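Local structure of COPII coat assembly protein SEC16 (Saccharomyces cerevisiae, 3MZK) at residues 329-332 with 333-337; 354-357 with 358-361; 299-303 with 304-308. The protein helps to initiate assembly of the COPII coat for transport vesicles leaving the endoplasmic reticulum and to select their cargo, and also takes part in autophagy. One frame throughout, in Å; residues are numbered along the deposited sequence.

Interaction 1. Residues 329-332 with 333-337; sequences TFES and ILWDE
Glu-331 lays its CB on one face of the Trp-335 indole, 3.5 Å from the centroid of the six-membered ring and 7° off the ring normal, a CH-pi contact spanning one turn of helix. Trp-335 CG sits beside its backbone N (chi1 -71°), which folds the indole back along the helix and alongside the glutamate. The Glu-331 chain bends about CB-CG, with CG still 4.0 Å from Trp-335 CH2, and its carboxylate departs from the ring, the two planes 69° apart. In the backbone of the same pair, Trp-335 N donates to Glu-331 O at 2.7 Å, and that oxygen lies over a face of the ring. An alanine in place of the tryptophan would probably leave the Glu-331 methylenes without their ring face and open a gap against Trp-103, Ile-102 and Leu-106.

On another side of the turn, Ser-332 OG comes within 3.2 Å of Asp-336 OD2, while Asp-336 N bonds to Ser-332 O at 2.9 Å. Both polar ends are held from outside: OG and OD2 meet the amide of Gln-358, and Asp-336 OD1 accepts from Ile-324 N. A partner on each oxygen probably fixes the rotation of the buried carboxylate.

Further back, Thr-329 caps the helix: its OG1 accepts from Ser-332 N at 3.1 Å and also bonds to Asn-326 O. Ile-333 N closes the first turn on Thr-329 O at 3.1 Å, and Ile-333 CD1 reaches obliquely to the Phe-330 ring, 4.3 Å from its CD1.

This is the start of helix 330-344 in an all-helical part of the chain. Ile-333 packs on helix 356-368, Leu-334 and Glu-331 touch Met-62 of helix 61-65, and Trp-335 lies against helix 101-111, its ring edge-to-face with Trp-103.

Interaction 2. Residues 354-357 with 358-361; sequences SILP and QKIY
Gln-358 meets Pro-357 and Ile-355 in the opening turn of helix 356-368, where a short 3-10 segment at 354-355 runs into the alpha helix. Pro-357 stands second in this helix, and the missing N-H is easily tolerated in a first turn, where the amides have no carbonyl one turn back within the helix. Its own carbonyl is used normally, receiving Tyr-361 N at 2.9 Å. The proline ring packs on Leu-399 of helix 394-409 and on an apolar side chain of another protein chain.

Gln-358 swings its CG anti to the backbone N (chi1 -169°) and extends from there, carrying the amide out of the turn to Ser-332 and Asp-336 on helix 330-344. At its root, CB lies 3.3 Å from Ile-355 O. That carbonyl accepts from Lys-359 N at 3.0 Å.

Ile-355 places CG1 between its backbone N and carbonyl carbon (chi1 74°), and from there CD1 meets the aliphatic stem of Lys-359, 3.7 Å from CE. The two side chains cross obliquely. The stem is fully extended, taking the ammonium beyond the isoleucine to a salt bridge with Glu-340, so the charge on this buried side chain has its mate on helix 330-344.

The change from 3-10 to alpha geometry is bridged by a water, which donates to Ser-354 O and accepts from Gln-358 N, each 2.8 Å from its oxygen.

Interaction 3. Residues 299-303 with 304-308; sequences TLFII and GNVPL
Phe-301 O takes the amide of Val-306, five residues on, at 2.8 Å, while Asn-305 N turns back to Ile-302 O at 2.9 Å. The second bond is less regular: the donor stands well above the carbonyl plane, 67° out of it, instead of on a lone pair. Just before them, Gly-304 N makes the last ordinary helical bond, 2.9 Å to Leu-300 O.

Among the side chains, Phe-301 and Val-306 carry the contact. Phe-301 CB lies 4.0 Å from Val-306 CB. The two groups cross at a slant, with Val-306 CG2 lying 4.1 Å from Phe-301 CD1. The CB of Val-306 points back toward the end of the helix, and its CG2, set beside the backbone N, also rests 3.7 Å from Phe-301 O, next to the bond made by its own amide.

This is a Schellman motif ending helix 294-303. The 6-to-1 bond from Val-306 and the shorter one from Asn-305 wrap round a residue in left-handed conformation, Asn-305 (phi 55°), and the apolar pair spanning the turn is the hydrophobic contact usual for such an ending. Asn-305 CB points away from the helix, yet OD1 lies 3.3 Å from Ile-302 O, two acceptors that do not bond; OD1 is satisfied by Lys-109 NZ of helix 101-111.

Phe-321 lies against both members of the pair, its ring meeting that of Phe-301 at about 50°. Val-306 also packs on Ile-282 of helix 275-290, and its carbonyl oxygen bonds to Tyr-339 OH of helix 330-344.

Overall arrangement
From the N terminus, interaction 3 comes first, ending helix 294-303 and releasing the loop that runs to helix 330-344. Interaction 1 opens that next helix, and interaction 2 opens helix 356-368; the three local contacts follow in series, none nested or crossed, each closing no more than a helical turn. Leu-308, at the end of interaction 3, touches both others: its CD1 meets Asp-336 OD1 of interaction 1 and Ile-355 CG2 of interaction 2, while its carbonyl oxygen makes a weak hydrogen bond to Ser-354 OG. Between interactions 1 and 2, Ile-333 CD1 packs on the Tyr-361 ring. One helix ending and two helix beginnings thus converge within the Sec23-binding region.

Interaction 1. Residues 329-332 with 333-337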
loop_
_atom_site.group_PDB
_atom_site.type_symbol
_atom_site.label_atom_id
_atom_site.label_comp_id
_atom_site.label_asym_id
_atom_site.label_seq_id
_atom_site.Cartn_x
_atom_site.Cartn_y
_atom_site.Cartn_z
ATOM N N THR B 329 -7.471 -17.537 38.287
ATOM C CA THR B 329 -8.353 -18.646 37.948
ATOM C C THR B 329 -7.598 -19.761 37.217
ATOM O O THR B 329 -6.672 -19.492 36.448
ATOM C CB THR B 329 -9.543 -18.161 37.098
ATOM O OG1 THR B 329 -9.088 -17.793 35.788
ATOM C CG2 THR B 329 -10.217 -16.956 37.757
ATOM N N PHE B 330 -7.994 -21.010 37.458
ATOM C CA PHE B 330 -7.384 -22.142 36.769
ATOM C C PHE B 330 -7.568 -22.028 35.252
ATOM O O PHE B 330 -6.634 -22.295 34.487
ATOM C CB PHE B 330 -7.939 -23.470 37.282
ATOM C CG PHE B 330 -7.647 -23.732 38.725
ATOM C CD1 PHE B 330 -6.787 -22.909 39.432
ATOM C CD2 PHE B 330 -8.230 -24.807 39.380
ATOM C CE1 PHE B 330 -6.517 -23.150 40.775
ATOM C CE2 PHE B 330 -7.963 -25.056 40.722
ATOM C CZ PHE B 330 -7.106 -24.224 41.416
ATOM N N GLU B 331 -8.764 -21.626 34.824
ATOM C CA GLU B 331 -9.027 -21.403 33.402
ATOM C C GLU B 331 -7.975 -20.476 32.806
ATOM O O GLU B 331 -7.390 -20.771 31.759
ATOM C CB GLU B 331 -10.425 -20.819 33.176
ATOM C CG GLU B 331 -11.572 -21.734 33.575
ATOM C CD GLU B 331 -11.644 -21.964 35.075
ATOM O OE1 GLU B 331 -11.359 -21.013 35.839
ATOM O OE2 GLU B 331 -11.982 -23.099 35.488
ATOM N N SER B 332 -7.733 -19.360 33.487
ATOM C CA SER B 332 -6.744 -18.382 33.042
ATOM C C SER B 332 -5.352 -18.990 32.903
ATOM O O SER B 332 -4.648 -18.725 31.932
ATOM C CB SER B 332 -6.694 -17.191 33.998
ATOM O OG SER B 332 -5.749 -16.232 33.561
ATOM N N ILE B 333 -4.952 -19.803 33.875
ATOM C CA ILE B 333 -3.644 -20.441 33.811
ATOM C C ILE B 333 -3.510 -21.255 32.534
ATOM O O ILE B 333 -2.532 -21.123 31.798
ATOM C CB ILE B 333 -3.410 -21.373 35.008
ATOM C CG1 ILE B 333 -3.420 -20.577 36.308
ATOM C CG2 ILE B 333 -2.091 -22.122 34.858
ATOM C CD1 ILE B 333 -3.256 -21.447 37.535
ATOM N N LEU B 334 -4.504 -22.099 32.280
ATOM C CA LEU B 334 -4.482 -23.005 31.142
ATOM C C LEU B 334 -4.701 -22.265 29.821
ATOM O O LEU B 334 -3.941 -22.441 28.867
ATOM C CB LEU B 334 -5.524 -24.113 31.328
ATOM C CG LEU B 334 -5.381 -24.942 32.609
ATOM C CD1 LEU B 334 -6.513 -25.935 32.751
ATOM C CD2 LEU B 334 -4.043 -25.663 32.655
ATOM N N TRP B 335 -5.738 -21.437 29.766
ATOM C CA TRP B 335 -5.982 -20.631 28.580
ATOM C C TRP B 335 -4.727 -19.865 28.189
ATOM O O TRP B 335 -4.294 -19.923 27.037
ATOM C CB TRP B 335 -7.131 -19.657 28.806
ATOM C CG TRP B 335 -8.453 -20.324 28.873
ATOM C CD1 TRP B 335 -8.767 -21.565 28.409
ATOM C CD2 TRP B 335 -9.651 -19.794 29.449
ATOM N NE1 TRP B 335 -10.092 -21.840 28.652
ATOM C CE2 TRP B 335 -10.656 -20.768 29.291
ATOM C CE3 TRP B 335 -9.970 -18.588 30.084
ATOM C CZ2 TRP B 335 -11.960 -20.574 29.741
ATOM C CZ3 TRP B 335 -11.267 -18.396 30.530
ATOM C CH2 TRP B 335 -12.245 -19.383 30.356
ATOM N N ASP B 336 -4.135 -19.155 29.146
ATOM C CA ASP B 336 -2.942 -18.373 28.863
ATOM C C ASP B 336 -1.814 -19.211 28.276
ATOM O O ASP B 336 -1.150 -18.783 27.330
ATOM C CB ASP B 336 -2.466 -17.619 30.100
ATOM C CG ASP B 336 -3.310 -16.396 30.390
ATOM O OD1 ASP B 336 -4.006 -15.935 29.462
ATOM O OD2 ASP B 336 -3.278 -15.895 31.537
ATOM N N GLU B 337 -1.598 -20.406 28.813
ATOM C CA GLU B 337 -0.522 -21.251 28.297
ATOM C C GLU B 337 -0.843 -21.826 26.918
ATOM O O GLU B 337 0.036 -21.943 26.065
ATOM C CB GLU B 337 -0.159 -22.369 29.273
ATOM C CG GLU B 337 1.013 -23.200 28.789
ATOM C CD GLU B 337 1.609 -24.068 29.873
ATOM O OE1 GLU B 337 1.185 -23.943 31.041
ATOM O OE2 GLU B 337 2.510 -24.873 29.551
#

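Interaction 2. Residues 354-357 with 358-361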
loop_
_atom_site.group_PDB
_atom_site.type_symbol
_atom_site.label_atom_id
_atom_site.label_comp_id
_atom_site.label_asym_id
_atom_site.label_seq_id
_atom_site.Cartn_x
_atom_site.Cartn_y
_atom_site.Cartn_z
ATOM N N SER B 354 5.225 -11.859 30.356
ATOM C CA SER B 354 4.250 -11.362 31.318
ATOM C C SER B 354 3.524 -12.477 32.071
ATOM O O SER B 354 2.946 -12.233 33.128
ATOM C CB SER B 354 3.235 -10.443 30.635
ATOM O OG SER B 354 2.474 -11.156 29.679
ATOM N N ILE B 355 3.555 -13.694 31.534
ATOM C CA ILE B 355 2.839 -14.799 32.160
ATOM C C ILE B 355 3.745 -15.800 32.882
ATOM O O ILE B 355 3.259 -16.772 33.463
ATOM C CB ILE B 355 1.933 -15.561 31.162
ATOM C CG1 ILE B 355 2.769 -16.431 30.226
ATOM C CG2 ILE B 355 1.056 -14.596 30.393
ATOM C CD1 ILE B 355 1.979 -17.525 29.564
ATOM N N LEU B 356 5.053 -15.571 32.852
ATOM C CA LEU B 356 5.979 -16.434 33.585
ATOM C C LEU B 356 5.614 -16.546 35.068
ATOM O O LEU B 356 5.606 -17.644 35.629
ATOM C CB LEU B 356 7.424 -15.964 33.414
ATOM C CG LEU B 356 8.070 -16.379 32.091
ATOM C CD1 LEU B 356 9.308 -15.547 31.783
ATOM C CD2 LEU B 356 8.402 -17.862 32.117
ATOM N N PRO B 357 5.312 -15.410 35.715
ATOM C CA PRO B 357 4.840 -15.489 37.098
ATOM C C PRO B 357 3.665 -16.447 37.235
ATOM O O PRO B 357 3.632 -17.229 38.181
ATOM C CB PRO B 357 4.393 -14.058 37.382
ATOM C CG PRO B 357 5.289 -13.241 36.538
ATOM C CD PRO B 357 5.476 -14.015 35.277
ATOM N N GLN B 358 2.724 -16.397 36.298
ATOM C CA GLN B 358 1.542 -17.248 36.372
ATOM C C GLN B 358 1.922 -18.715 36.258
ATOM O O GLN B 358 1.299 -19.564 36.883
ATOM C CB GLN B 358 0.526 -16.877 35.292
ATOM C CG GLN B 358 -0.837 -17.527 35.474
ATOM C CD GLN B 358 -1.815 -17.160 34.363
ATOM O OE1 GLN B 358 -2.958 -16.780 34.624
ATOM N NE2 GLN B 358 -1.370 -17.286 33.117
ATOM N N LYS B 359 2.947 -19.012 35.463
ATOM C CA LYS B 359 3.424 -20.384 35.310
ATOM C C LYS B 359 4.021 -20.928 36.608
ATOM O O LYS B 359 3.798 -22.087 36.968
ATOM C CB LYS B 359 4.458 -20.478 34.189
ATOM C CG LYS B 359 3.897 -20.242 32.804
ATOM C CD LYS B 359 4.928 -20.581 31.746
ATOM C CE LYS B 359 4.444 -20.224 30.360
ATOM N NZ LYS B 359 5.533 -20.408 29.364
ATOM N N ILE B 360 4.787 -20.089 37.301
ATOM C CA ILE B 360 5.377 -20.470 38.579
ATOM C C ILE B 360 4.266 -20.692 39.594
ATOM O O ILE B 360 4.290 -21.649 40.370
ATOM C CB ILE B 360 6.342 -19.391 39.098
ATOM C CG1 ILE B 360 7.465 -19.148 38.087
ATOM C CG2 ILE B 360 6.924 -19.787 40.450
ATOM C CD1 ILE B 360 8.444 -18.086 38.525
ATOM N N TYR B 361 3.289 -19.798 39.575
ATOM C CA TYR B 361 2.110 -19.916 40.420
ATOM C C TYR B 361 1.365 -21.210 40.108
ATOM O O TYR B 361 0.775 -21.831 40.995
ATOM C CB TYR B 361 1.218 -18.698 40.200
ATOM C CG TYR B 361 -0.227 -18.866 40.584
ATOM C CD1 TYR B 361 -0.599 -19.089 41.899
ATOM C CD2 TYR B 361 -1.228 -18.763 39.627
ATOM C CE1 TYR B 361 -1.930 -19.220 42.246
ATOM C CE2 TYR B 361 -2.555 -18.896 39.965
ATOM C CZ TYR B 361 -2.901 -19.122 41.271
ATOM O OH TYR B 361 -4.224 -19.247 41.594
HETATM O O HOH W 1 2.083 -13.871 35.256
#

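Interaction 3. Residues 299-303 with 304-308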
loop_
_atom_site.group_PDB
_atom_site.type_symbol
_atom_site.label_atom_id
_atom_site.label_comp_id
_atom_site.label_asym_id
_atom_site.label_seq_id
_atom_site.Cartn_x
_atom_site.Cartn_y
_atom_site.Cartn_z
ATOM N N THR B 299 -12.009 -12.265 24.599
ATOM C CA THR B 299 -12.440 -12.986 23.404
ATOM C C THR B 299 -11.992 -12.225 22.150
ATOM O O THR B 299 -11.343 -12.793 21.270
ATOM C CB THR B 299 -13.972 -13.207 23.394
ATOM O OG1 THR B 299 -14.369 -13.872 24.598
ATOM C CG2 THR B 299 -14.391 -14.050 22.211
ATOM N N LEU B 300 -12.311 -10.935 22.085
ATOM C CA LEU B 300 -11.916 -10.118 20.937
ATOM C C LEU B 300 -10.403 -10.079 20.746
ATOM O O LEU B 300 -9.921 -10.183 19.620
ATOM C CB LEU B 300 -12.480 -8.695 21.031
ATOM C CG LEU B 300 -13.980 -8.590 21.326
ATOM C CD1 LEU B 300 -14.510 -7.217 20.948
ATOM C CD2 LEU B 300 -14.752 -9.680 20.601
ATOM N N PHE B 301 -9.660 -9.938 21.841
ATOM C CA PHE B 301 -8.197 -9.877 21.782
ATOM C C PHE B 301 -7.606 -11.178 21.251
ATOM O O PHE B 301 -6.642 -11.164 20.478
ATOM C CB PHE B 301 -7.602 -9.558 23.160
ATOM C CG PHE B 301 -7.931 -8.181 23.662
ATOM C CD1 PHE B 301 -8.184 -7.145 22.776
ATOM C CD2 PHE B 301 -7.996 -7.925 25.024
ATOM C CE1 PHE B 301 -8.489 -5.869 23.240
ATOM C CE2 PHE B 301 -8.301 -6.649 25.497
ATOM C CZ PHE B 301 -8.547 -5.620 24.603
ATOM N N ILE B 302 -8.186 -12.296 21.677
ATOM C CA ILE B 302 -7.784 -13.612 21.194
ATOM C C ILE B 302 -7.987 -13.739 19.682
ATOM O O ILE B 302 -7.074 -14.131 18.946
ATOM C CB ILE B 302 -8.574 -14.722 21.903
ATOM C CG1 ILE B 302 -8.162 -14.801 23.374
ATOM C CG2 ILE B 302 -8.352 -16.058 21.221
ATOM C CD1 ILE B 302 -9.134 -15.570 24.251
ATOM N N ILE B 303 -9.187 -13.403 19.220
ATOM C CA ILE B 303 -9.481 -13.433 17.793
ATOM C C ILE B 303 -8.515 -12.535 17.035
ATOM O O ILE B 303 -8.066 -12.875 15.943
ATOM C CB ILE B 303 -10.917 -12.978 17.502
ATOM C CG1 ILE B 303 -11.919 -13.895 18.199
ATOM C CG2 ILE B 303 -11.176 -12.965 16.009
ATOM C CD1 ILE B 303 -13.341 -13.397 18.119
ATOM N N GLY B 304 -8.195 -11.387 17.623
ATOM C CA GLY B 304 -7.310 -10.427 16.993
ATOM C C GLY B 304 -5.850 -10.807 17.104
ATOM O O GLY B 304 -4.978 -10.112 16.589
ATOM N N ASN B 305 -5.586 -11.923 17.774
ATOM C CA ASN B 305 -4.219 -12.364 18.045
ATOM C C ASN B 305 -3.367 -11.325 18.761
ATOM O O ASN B 305 -2.171 -11.203 18.494
ATOM C CB ASN B 305 -3.520 -12.822 16.766
ATOM C CG ASN B 305 -3.627 -14.313 16.555
ATOM O OD1 ASN B 305 -4.620 -14.931 16.933
ATOM N ND2 ASN B 305 -2.594 -14.907 15.969
ATOM N N VAL B 306 -3.982 -10.579 19.672
ATOM C CA VAL B 306 -3.251 -9.580 20.437
ATOM C C VAL B 306 -2.323 -10.264 21.433
ATOM O O VAL B 306 -2.725 -11.192 22.128
ATOM C CB VAL B 306 -4.207 -8.645 21.189
ATOM C CG1 VAL B 306 -3.428 -7.736 22.126
ATOM C CG2 VAL B 306 -5.045 -7.837 20.205
ATOM N N PRO B 307 -1.069 -9.811 21.504
ATOM C CA PRO B 307 -0.103 -10.442 22.415
ATOM C C PRO B 307 -0.437 -10.215 23.896
ATOM O O PRO B 307 -0.956 -9.157 24.264
ATOM C CB PRO B 307 1.222 -9.744 22.066
ATOM C CG PRO B 307 0.983 -9.045 20.754
ATOM C CD PRO B 307 -0.473 -8.720 20.715
ATOM N N LEU B 308 -0.142 -11.212 24.728
ATOM C CA LEU B 308 -0.223 -11.062 26.178
ATOM C C LEU B 308 1.023 -10.344 26.683
ATOM O O LEU B 308 2.138 -10.823 26.490
ATOM C CB LEU B 308 -0.344 -12.428 26.861
ATOM C CG LEU B 308 -1.694 -13.153 26.786
ATOM C CD1 LEU B 308 -1.649 -14.476 27.533
ATOM C CD2 LEU B 308 -2.816 -12.282 27.337
#